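PDB 2PFZ: putative exported protein from Bordetella pertussis Tohama I, which binds pyroglutamic acid and probably serves as the extracytoplasmic solute receptor of a tripartite ATP-independent periplasmic (TRAP) transporter. Local coordinates for residues L5-P10 / I61-L66; P74-D79 / P100-K105; L114-W119 / K207-V212. All blocks are in the same frame, centred on the assembly; numbering follows the deposited sequence.

Contact 1. Residues L5-P10 / I61-L66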
loop_
_atom_site.group_PDB
_atom_site.type_symbol
_atom_site.label_atom_id
_atom_site.label_comp_id
_atom_site.label_asym_id
_atom_site.label_seq_id
_atom_site.Cartn_x
_atom_site.Cartn_y
_atom_site.Cartn_z
ATOM N N LEU A 5 -2.549 0.360 18.069
ATOM C CA LEU A 5 -2.101 0.146 16.693
ATOM C C LEU A 5 -3.016 0.921 15.757
ATOM O O LEU A 5 -4.134 0.490 15.488
ATOM C CB LEU A 5 -2.141 -1.356 16.353
ATOM C CG LEU A 5 -1.412 -1.817 15.062
ATOM C CD1 LEU A 5 -1.239 -3.353 15.030
ATOM C CD2 LEU A 5 -2.041 -1.302 13.758
ATOM N N PRO A 6 -2.579 2.099 15.295
ATOM C CA PRO A 6 -3.383 2.808 14.316
ATOM C C PRO A 6 -3.289 2.238 12.898
ATOM O O PRO A 6 -2.215 1.832 12.441
ATOM C CB PRO A 6 -2.806 4.226 14.363
ATOM C CG PRO A 6 -1.396 4.021 14.664
ATOM C CD PRO A 6 -1.392 2.878 15.668
ATOM N N THR A 7 -4.438 2.180 12.236
ATOM C CA THR A 7 -4.474 1.957 10.802
ATOM C C THR A 7 -5.325 3.038 10.148
ATOM O O THR A 7 -6.270 3.585 10.767
ATOM C CB THR A 7 -4.987 0.525 10.465
ATOM O OG1 THR A 7 -5.245 0.422 9.062
ATOM C CG2 THR A 7 -6.296 0.177 11.187
ATOM N N ALA A 8 -4.988 3.344 8.898
ATOM C CA ALA A 8 -5.668 4.376 8.145
ATOM C C ALA A 8 -6.943 3.908 7.413
ATOM O O ALA A 8 -7.662 4.735 6.849
ATOM C CB ALA A 8 -4.667 5.047 7.187
ATOM N N TYR A 9 -7.248 2.605 7.478
ATOM C CA TYR A 9 -8.292 1.976 6.651
ATOM C C TYR A 9 -9.426 1.422 7.506
ATOM O O TYR A 9 -9.225 1.199 8.718
ATOM C CB TYR A 9 -7.643 0.890 5.764
ATOM C CG TYR A 9 -6.446 1.470 5.078
ATOM C CD1 TYR A 9 -6.609 2.372 4.034
ATOM C CD2 TYR A 9 -5.152 1.188 5.511
ATOM C CE1 TYR A 9 -5.534 2.955 3.426
ATOM C CE2 TYR A 9 -4.076 1.762 4.917
ATOM C CZ TYR A 9 -4.266 2.647 3.855
ATOM O OH TYR A 9 -3.194 3.250 3.258
ATOM N N PRO A 10 -10.624 1.245 6.899
ATOM C CA PRO A 10 -11.818 0.891 7.645
ATOM C C PRO A 10 -11.869 -0.599 8.009
ATOM O O PRO A 10 -11.107 -1.415 7.473
ATOM C CB PRO A 10 -12.945 1.265 6.667
ATOM C CG PRO A 10 -12.390 0.950 5.373
ATOM C CD PRO A 10 -10.933 1.374 5.455
ATOM N N ILE A 61 3.122 0.206 17.920
ATOM C CA ILE A 61 2.983 -0.585 16.691
ATOM C C ILE A 61 2.024 0.178 15.792
ATOM O O ILE A 61 1.158 0.914 16.292
ATOM C CB ILE A 61 2.459 -2.007 17.064
ATOM C CG1 ILE A 61 2.279 -2.913 15.827
ATOM C CG2 ILE A 61 1.149 -1.908 17.860
ATOM C CD1 ILE A 61 2.410 -4.451 16.127
ATOM N N GLY A 62 2.159 0.046 14.467
ATOM C CA GLY A 62 1.301 0.812 13.580
ATOM C C GLY A 62 1.445 0.368 12.137
ATOM O O GLY A 62 2.491 -0.128 11.749
ATOM N N GLU A 63 0.387 0.558 11.354
ATOM C CA GLU A 63 0.382 0.172 9.942
ATOM C C GLU A 63 0.548 1.403 9.038
ATOM O O GLU A 63 -0.203 2.405 9.166
ATOM C CB GLU A 63 -0.920 -0.547 9.590
ATOM C CG GLU A 63 -0.844 -1.145 8.189
ATOM C CD GLU A 63 -2.168 -1.299 7.515
ATOM O OE1 GLU A 63 -3.044 -0.389 7.622
ATOM O OE2 GLU A 63 -2.299 -2.333 6.831
ATOM N N ILE A 64 1.532 1.342 8.144
ATOM C CA ILE A 64 1.757 2.412 7.179
ATOM C C ILE A 64 1.653 1.870 5.743
ATOM O O ILE A 64 1.676 0.658 5.538
ATOM C CB ILE A 64 3.154 3.091 7.328
ATOM C CG1 ILE A 64 4.294 2.072 7.154
ATOM C CG2 ILE A 64 3.285 3.908 8.652
ATOM C CD1 ILE A 64 5.564 2.690 6.604
ATOM N N LEU A 65 1.520 2.783 4.782
ATOM C CA LEU A 65 1.649 2.490 3.359
ATOM C C LEU A 65 3.049 2.946 3.017
ATOM O O LEU A 65 3.358 4.141 3.166
ATOM C CB LEU A 65 0.669 3.341 2.553
ATOM C CG LEU A 65 0.784 3.235 1.031
ATOM C CD1 LEU A 65 0.253 1.904 0.591
ATOM C CD2 LEU A 65 0.042 4.426 0.380
ATOM N N LEU A 66 3.899 2.026 2.572
ATOM C CA LEU A 66 5.325 2.369 2.397
ATOM C C LEU A 66 5.506 3.593 1.515
ATOM O O LEU A 66 6.290 4.488 1.835
ATOM C CB LEU A 66 6.109 1.193 1.809
ATOM C CG LEU A 66 6.196 -0.069 2.670
ATOM C CD1 LEU A 66 6.768 -1.247 1.904
ATOM C CD2 LEU A 66 7.008 0.230 3.915
HETATM O O HOH W 1 -2.607 2.376 7.742
#

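Contact 2. Residues P74-D79 / P100-K105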
loop_
_atom_site.group_PDB
_atom_site.type_symbol
_atom_site.label_atom_id
_atom_site.label_comp_id
_atom_site.label_asym_id
_atom_site.label_seq_id
_atom_site.Cartn_x
_atom_site.Cartn_y
_atom_site.Cartn_z
ATOM N N PRO A 74 14.440 6.880 -0.660
ATOM C CA PRO A 74 14.104 6.075 -1.847
ATOM C C PRO A 74 13.621 4.635 -1.553
ATOM O O PRO A 74 12.864 4.077 -2.350
ATOM C CB PRO A 74 15.413 6.057 -2.669
ATOM C CG PRO A 74 16.278 7.118 -2.117
ATOM C CD PRO A 74 15.791 7.483 -0.752
ATOM N N VAL A 75 14.011 4.031 -0.421
ATOM C CA VAL A 75 13.605 2.646 -0.168
ATOM C C VAL A 75 12.084 2.527 -0.115
ATOM O O VAL A 75 11.554 1.482 -0.454
ATOM C CB VAL A 75 14.213 2.059 1.153
ATOM C CG1 VAL A 75 13.564 2.693 2.367
ATOM C CG2 VAL A 75 14.052 0.502 1.196
ATOM N N TYR A 76 11.406 3.611 0.263
ATOM C CA TYR A 76 9.951 3.635 0.436
ATOM C C TYR A 76 9.179 3.713 -0.883
ATOM O O TYR A 76 8.005 3.345 -0.932
ATOM C CB TYR A 76 9.546 4.811 1.328
ATOM C CG TYR A 76 9.881 4.541 2.757
ATOM C CD1 TYR A 76 9.238 3.494 3.454
ATOM C CD2 TYR A 76 10.859 5.282 3.416
ATOM C CE1 TYR A 76 9.569 3.209 4.776
ATOM C CE2 TYR A 76 11.197 5.005 4.761
ATOM C CZ TYR A 76 10.549 3.967 5.422
ATOM O OH TYR A 76 10.849 3.660 6.744
ATOM N N GLU A 77 9.859 4.176 -1.929
ATOM C CA GLU A 77 9.240 4.434 -3.243
ATOM C C GLU A 77 9.098 3.186 -4.107
ATOM O O GLU A 77 8.197 3.121 -4.963
ATOM C CB GLU A 77 10.018 5.516 -4.004
ATOM C CG GLU A 77 9.401 5.886 -5.367
ATOM C CD GLU A 77 10.081 7.048 -6.069
ATOM O OE1 GLU A 77 11.019 7.644 -5.509
ATOM O OE2 GLU A 77 9.662 7.368 -7.206
ATOM N N LEU A 78 9.965 2.198 -3.863
ATOM C CA LEU A 78 10.194 1.060 -4.742
ATOM C C LEU A 78 8.945 0.331 -5.220
ATOM O O LEU A 78 8.778 0.139 -6.428
ATOM C CB LEU A 78 11.231 0.084 -4.115
ATOM C CG LEU A 78 11.667 -1.100 -5.002
ATOM C CD1 LEU A 78 12.224 -0.646 -6.374
ATOM C CD2 LEU A 78 12.702 -1.960 -4.264
ATOM N N ASP A 79 8.065 -0.057 -4.305
ATOM C CA ASP A 79 6.859 -0.807 -4.704
ATOM C C ASP A 79 5.735 0.053 -5.328
ATOM O O ASP A 79 4.662 -0.470 -5.644
ATOM C CB ASP A 79 6.354 -1.723 -3.567
ATOM C CG ASP A 79 5.677 -0.973 -2.431
ATOM O OD1 ASP A 79 5.183 0.170 -2.617
ATOM O OD2 ASP A 79 5.583 -1.577 -1.334
ATOM N N PRO A 100 15.646 -6.289 3.253
ATOM C CA PRO A 100 16.813 -5.994 4.110
ATOM C C PRO A 100 17.129 -4.494 4.214
ATOM O O PRO A 100 17.542 -3.994 5.277
ATOM C CB PRO A 100 17.967 -6.757 3.429
ATOM C CG PRO A 100 17.289 -7.790 2.560
ATOM C CD PRO A 100 16.008 -7.168 2.118
ATOM N N PHE A 101 16.923 -3.778 3.121
ATOM C CA PHE A 101 17.132 -2.337 3.103
ATOM C C PHE A 101 16.046 -1.554 3.862
ATOM O O PHE A 101 16.347 -0.527 4.468
ATOM C CB PHE A 101 17.282 -1.844 1.667
ATOM C CG PHE A 101 18.507 -2.382 0.979
ATOM C CD1 PHE A 101 19.701 -1.663 0.997
ATOM C CD2 PHE A 101 18.479 -3.625 0.344
ATOM C CE1 PHE A 101 20.851 -2.172 0.392
ATOM C CE2 PHE A 101 19.634 -4.136 -0.271
ATOM C CZ PHE A 101 20.809 -3.389 -0.250
ATOM N N LEU A 102 14.798 -2.021 3.783
ATOM C CA LEU A 102 13.688 -1.473 4.575
ATOM C C LEU A 102 13.974 -1.631 6.079
ATOM O O LEU A 102 13.862 -0.677 6.868
ATOM C CB LEU A 102 12.390 -2.195 4.210
ATOM C CG LEU A 102 11.041 -1.701 4.763
ATOM C CD1 LEU A 102 10.854 -0.197 4.661
ATOM C CD2 LEU A 102 9.916 -2.402 4.047
ATOM N N GLU A 103 14.358 -2.845 6.458
ATOM C CA GLU A 103 14.693 -3.137 7.848
ATOM C C GLU A 103 15.862 -2.307 8.338
ATOM O O GLU A 103 15.835 -1.814 9.455
ATOM C CB GLU A 103 15.003 -4.618 8.031
ATOM C CG GLU A 103 13.818 -5.522 7.815
ATOM C CD GLU A 103 14.095 -6.920 8.260
ATOM O OE1 GLU A 103 14.471 -7.746 7.413
ATOM O OE2 GLU A 103 13.971 -7.187 9.466
ATOM N N LYS A 104 16.905 -2.180 7.518
ATOM C CA LYS A 104 18.044 -1.327 7.851
ATOM C C LYS A 104 17.613 0.131 8.087
ATOM O O LYS A 104 17.931 0.721 9.135
ATOM C CB LYS A 104 19.145 -1.436 6.784
ATOM C CG LYS A 104 20.308 -0.447 6.954
ATOM C CD LYS A 104 21.339 -0.602 5.874
ATOM C CE LYS A 104 22.582 0.264 6.095
ATOM N NZ LYS A 104 23.469 0.233 4.864
ATOM N N LYS A 105 16.865 0.698 7.135
ATOM C CA LYS A 105 16.394 2.074 7.268
ATOM C C LYS A 105 15.532 2.248 8.508
ATOM O O LYS A 105 15.712 3.204 9.255
ATOM C CB LYS A 105 15.631 2.520 6.006
ATOM C CG LYS A 105 14.999 3.923 6.105
ATOM C CD LYS A 105 16.069 5.006 5.978
ATOM C CE LYS A 105 15.499 6.384 6.305
ATOM N NZ LYS A 105 16.632 7.335 6.315
#

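Contact 3. Residues L114-W119 / K207-V212. With PCA (pyroglutamic acid), chain B.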
loop_
_atom_site.group_PDB
_atom_site.type_symbol
_atom_site.label_atom_id
_atom_site.label_comp_id
_atom_site.label_asym_id
_atom_site.label_seq_id
_atom_site.Cartn_x
_atom_site.Cartn_y
_atom_site.Cartn_z
ATOM N N LEU A 114 7.584 -5.620 11.171
ATOM C CA LEU A 114 6.955 -6.848 11.649
ATOM C C LEU A 114 6.469 -7.707 10.487
ATOM O O LEU A 114 6.796 -8.878 10.401
ATOM C CB LEU A 114 5.848 -6.566 12.677
ATOM C CG LEU A 114 5.267 -7.836 13.327
ATOM C CD1 LEU A 114 6.309 -8.515 14.221
ATOM C CD2 LEU A 114 4.047 -7.538 14.116
ATOM N N TYR A 115 5.671 -7.130 9.609
ATOM C CA TYR A 115 5.274 -7.808 8.387
ATOM C C TYR A 115 4.795 -6.796 7.360
ATOM O O TYR A 115 4.523 -5.658 7.709
ATOM C CB TYR A 115 4.228 -8.856 8.667
ATOM C CG TYR A 115 2.844 -8.362 9.010
ATOM C CD1 TYR A 115 2.460 -8.159 10.344
ATOM C CD2 TYR A 115 1.883 -8.150 8.000
ATOM C CE1 TYR A 115 1.171 -7.757 10.663
ATOM C CE2 TYR A 115 0.576 -7.755 8.320
ATOM C CZ TYR A 115 0.239 -7.555 9.656
ATOM O OH TYR A 115 -1.042 -7.157 9.990
ATOM N N SER A 116 4.745 -7.209 6.095
ATOM C CA SER A 116 4.352 -6.307 5.013
ATOM C C SER A 116 3.452 -7.068 4.044
ATOM O O SER A 116 3.755 -8.224 3.710
ATOM C CB SER A 116 5.593 -5.782 4.278
ATOM O OG SER A 116 5.275 -4.807 3.264
ATOM N N VAL A 117 2.326 -6.459 3.648
ATOM C CA VAL A 117 1.464 -7.111 2.678
ATOM C C VAL A 117 1.053 -6.223 1.521
ATOM O O VAL A 117 0.838 -5.041 1.692
ATOM C CB VAL A 117 0.285 -7.992 3.261
ATOM C CG1 VAL A 117 0.265 -8.145 4.819
ATOM C CG2 VAL A 117 -1.067 -7.726 2.627
ATOM N N ALA A 118 0.988 -6.822 0.339
ATOM C CA ALA A 118 0.665 -6.071 -0.869
ATOM C C ALA A 118 -0.828 -5.833 -0.984
ATOM O O ALA A 118 -1.621 -6.740 -0.772
ATOM C CB ALA A 118 1.153 -6.826 -2.110
ATOM N N TRP A 119 -1.186 -4.598 -1.328
ATOM C CA TRP A 119 -2.512 -4.272 -1.851
ATOM C C TRP A 119 -2.634 -4.962 -3.220
ATOM O O TRP A 119 -1.624 -5.320 -3.828
ATOM C CB TRP A 119 -2.621 -2.758 -2.076
ATOM C CG TRP A 119 -2.831 -1.912 -0.840
ATOM C CD1 TRP A 119 -1.868 -1.368 -0.043
ATOM C CD2 TRP A 119 -4.078 -1.477 -0.324
ATOM N NE1 TRP A 119 -2.438 -0.610 0.956
ATOM C CE2 TRP A 119 -3.806 -0.678 0.820
ATOM C CE3 TRP A 119 -5.407 -1.707 -0.687
ATOM C CZ2 TRP A 119 -4.815 -0.089 1.571
ATOM C CZ3 TRP A 119 -6.411 -1.126 0.067
ATOM C CH2 TRP A 119 -6.109 -0.315 1.178
ATOM N N LYS A 207 2.687 -1.891 -0.989
ATOM C CA LYS A 207 2.516 -2.633 0.275
ATOM C C LYS A 207 2.225 -1.718 1.450
ATOM O O LYS A 207 2.705 -0.586 1.496
ATOM C CB LYS A 207 3.765 -3.469 0.589
ATOM C CG LYS A 207 4.139 -4.507 -0.505
ATOM C CD LYS A 207 5.287 -5.463 -0.070
ATOM C CE LYS A 207 6.569 -4.695 0.214
ATOM N NZ LYS A 207 6.971 -3.843 -0.955
ATOM N N ASN A 208 1.435 -2.225 2.386
ATOM C CA ASN A 208 1.442 -1.714 3.768
ATOM C C ASN A 208 2.500 -2.444 4.571
ATOM O O ASN A 208 2.939 -3.533 4.180
ATOM C CB ASN A 208 0.056 -1.878 4.398
ATOM C CG ASN A 208 -0.951 -0.914 3.818
ATOM O OD1 ASN A 208 -0.604 -0.054 3.004
ATOM N ND2 ASN A 208 -2.206 -1.051 4.219
ATOM N N ALA A 209 2.911 -1.858 5.693
ATOM C CA ALA A 209 3.866 -2.489 6.574
ATOM C C ALA A 209 3.419 -2.210 7.987
ATOM O O ALA A 209 2.999 -1.091 8.321
ATOM C CB ALA A 209 5.275 -1.912 6.371
ATOM N N VAL A 210 3.536 -3.231 8.825
ATOM C CA VAL A 210 3.282 -3.039 10.245
ATOM C C VAL A 210 4.646 -2.874 10.917
ATOM O O VAL A 210 5.498 -3.765 10.834
ATOM C CB VAL A 210 2.489 -4.208 10.827
ATOM C CG1 VAL A 210 2.410 -4.098 12.364
ATOM C CG2 VAL A 210 1.083 -4.227 10.201
ATOM N N LEU A 211 4.837 -1.708 11.531
ATOM C CA LEU A 211 6.092 -1.311 12.159
ATOM C C LEU A 211 5.915 -1.393 13.651
ATOM O O LEU A 211 4.818 -1.194 14.158
ATOM C CB LEU A 211 6.440 0.130 11.810
ATOM C CG LEU A 211 6.339 0.599 10.358
ATOM C CD1 LEU A 211 6.878 2.045 10.273
ATOM C CD2 LEU A 211 7.103 -0.326 9.417
ATOM N N VAL A 212 7.017 -1.681 14.335
ATOM C CA VAL A 212 7.037 -1.815 15.787
ATOM C C VAL A 212 8.161 -0.937 16.328
ATOM O O VAL A 212 9.286 -0.912 15.781
ATOM C CB VAL A 212 7.269 -3.307 16.208
ATOM C CG1 VAL A 212 7.456 -3.427 17.720
ATOM C CG2 VAL A 212 6.110 -4.183 15.790
HETATM N N PCA B . -5.761 1.539 -1.806
HETATM C CA PCA B . -5.079 2.538 -0.959
HETATM C CB PCA B . -3.573 2.542 -1.222
HETATM C CG PCA B . -3.332 1.520 -2.317
HETATM C CD PCA B . -4.690 0.930 -2.561
HETATM O OE PCA B . -4.886 -0.033 -3.319
HETATM C C PCA B . -5.617 3.891 -1.364
HETATM O O PCA B . -5.488 4.887 -0.640
HETATM O OXT PCA B . -6.200 3.991 -2.456
HETATM O O HOH W 2 1.498 -4.951 6.390
#

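Contact 1. Residues L5-P10 / I61-L66
Glu63 and Thr7 make the polar centre of this contact. Thr7 OG1 donates to Glu63 OE1 at 2.8 Å, reaching it from above the carboxylate plane, 36° out of it. Thr7 OG1, anti to its backbone N, runs alongside the Glu63 chain and so meets its carboxylate. A water adds to this link. It accepts from Ala8 N and donates to both Glu63 O and Glu63 OE1. The ring edge of Tyr9 at CD2 also meets Glu63 OE1, with the ring plane turned 79° from the carboxylate.

One direct backbone bond joins the segments. Glu63 N donates to Pro6 O at 3.1 Å in a nearly straight line, 176° at the hydrogen. Further back, Leu5 CA sends a CA-H...O contact to Ile61 O at 3.4 Å.

The apolar part is Leu5 against Ile61. Leu5 CD1 touches Ile61 CG1 at 3.6 Å, while Leu5 CB and CG rest on Ile61 CG2.

The end of strand 2-6, which pairs in parallel with 35-39, thus meets strand 61-65, an outer strand of the antiparallel sheet. The ligand pocket is close by: the Tyr9 ring packs edge-to-face with Trp119.

Glu63 OE1 is gripped by a hydroxyl and a water, and OE2 has a weak bond to Asn208 ND2. These donors would be expected to stabilise a buried carboxylate in its ionised form.

Contact 2. Residues P74-D79 / P100-K105
Val75 packs against the helical backbone at Phe101 and Leu102. Val75 CG2 lies 3.7 Å from Leu102 N and 3.9 Å from Phe101 C. This branch is anti to the Val75 backbone N. Val75 CG2 also touches Phe101 CB at 4.0 Å. The other branch, CG1, turns to Lys105. Tyr76 makes the second close approach. Tyr76 CE1 meets Leu102 CD1 at 3.6 Å, with the two side chains at about a right angle. Val75 CG1 sits over the rim of one face of the Tyr76 ring, 3.9 Å above the plane.

The packing is looser around Lys105. Lys105 CG lies 4.2 Å from both Val75 CG1 and Tyr76 CE2, and only the base of the chain takes part. The chain bends at CD (chi2 75°). Lys105 NZ makes a long, weak ion pair with Asp73. Phe101 is partly exposed. Its ring leads away from 74-79 to Ala293 and Met294 of helix 289-299.

Polar links lie beside the apolar patch: Val75 O accepts from Gln98 NE2, and Pro74 O from Trp283 NE1. Residues 74-77 lie in the loop between strand 61-65 and helix 88-107. Here that loop folds back on the helix that follows it, in this solute-binding protein of the DctP family.

Contact 3. Residues L114-W119 / K207-V212
Trp119 joins the bound pyroglutamic acid to Asn208. The ligand lies over one face of the indole, its CD 3.3 Å above the plane and offset toward the rim. It is also hydrogen-bonded to Arg142, Ser181, Ser182 and Thr185. At the ring edge, Trp119 NE1 donates to Asn208 OD1 at 2.8 Å. The donor stands above the amide plane, 52° out of it, while OD1 lies near the indole plane. Ring and amide are nearly perpendicular, 86° apart.

Behind this pair the two strands run antiparallel. Val117 and Asn208 form a hydrogen-bonded pair: Val117 N donates to Asn208 O and Asn208 N to Val117 O, each at 3.0 Å. Ser116 OG, anti to its backbone N (chi1 -176°), is placed to donate to Asn208 O as well, at 2.8 Å. Ser116 OG and Val117 N reach this oxygen from opposite faces of its carbonyl plane. Lys207 runs past that hydroxyl, with Lys207 CE 3.3 Å from Ser116 OG, and its NZ makes a salt bridge with Asp79.

Farther out, Leu114 and Tyr115 both face Val210 in a classic beta bulge. Leu114 N donates to Val210 O, and Val210 N to Tyr115 O. Val210 CG2 makes a CH-pi contact 3.9 Å from the Tyr115 ring centroid.

The ligand therefore lies over the face of an indole whose N-H is tied to Asn208. Together with the packing of Tyr9 and His15 on the indole, that bond would limit rotation of the ring.

In the fold
Contacts 1, 2 and 3 come in that order along the chain, without overlap. Contacts 1 and 3 have centres about 9 Å apart and meet at one antiparallel sheet. Strand 207-213 is its middle strand, flanked by 61-65 and 111-118. Residues 5-6 belong instead to strand 2-6 of a separate parallel pair with 35-39. Backbone bonds from Ala209 N to Ile64 O and from Leu211 N to Gly62 O are probable. The centre of contact 2 is about 17 Å from that of contact 1 and 12 Å from that of contact 3. Leu66 packs on Tyr76 and Leu102. The sheet thus brings contacts 1 and 3 to the ligand, with the Leu65 side chain about 4 Å from it, while that of Tyr76 is about 14 Å away.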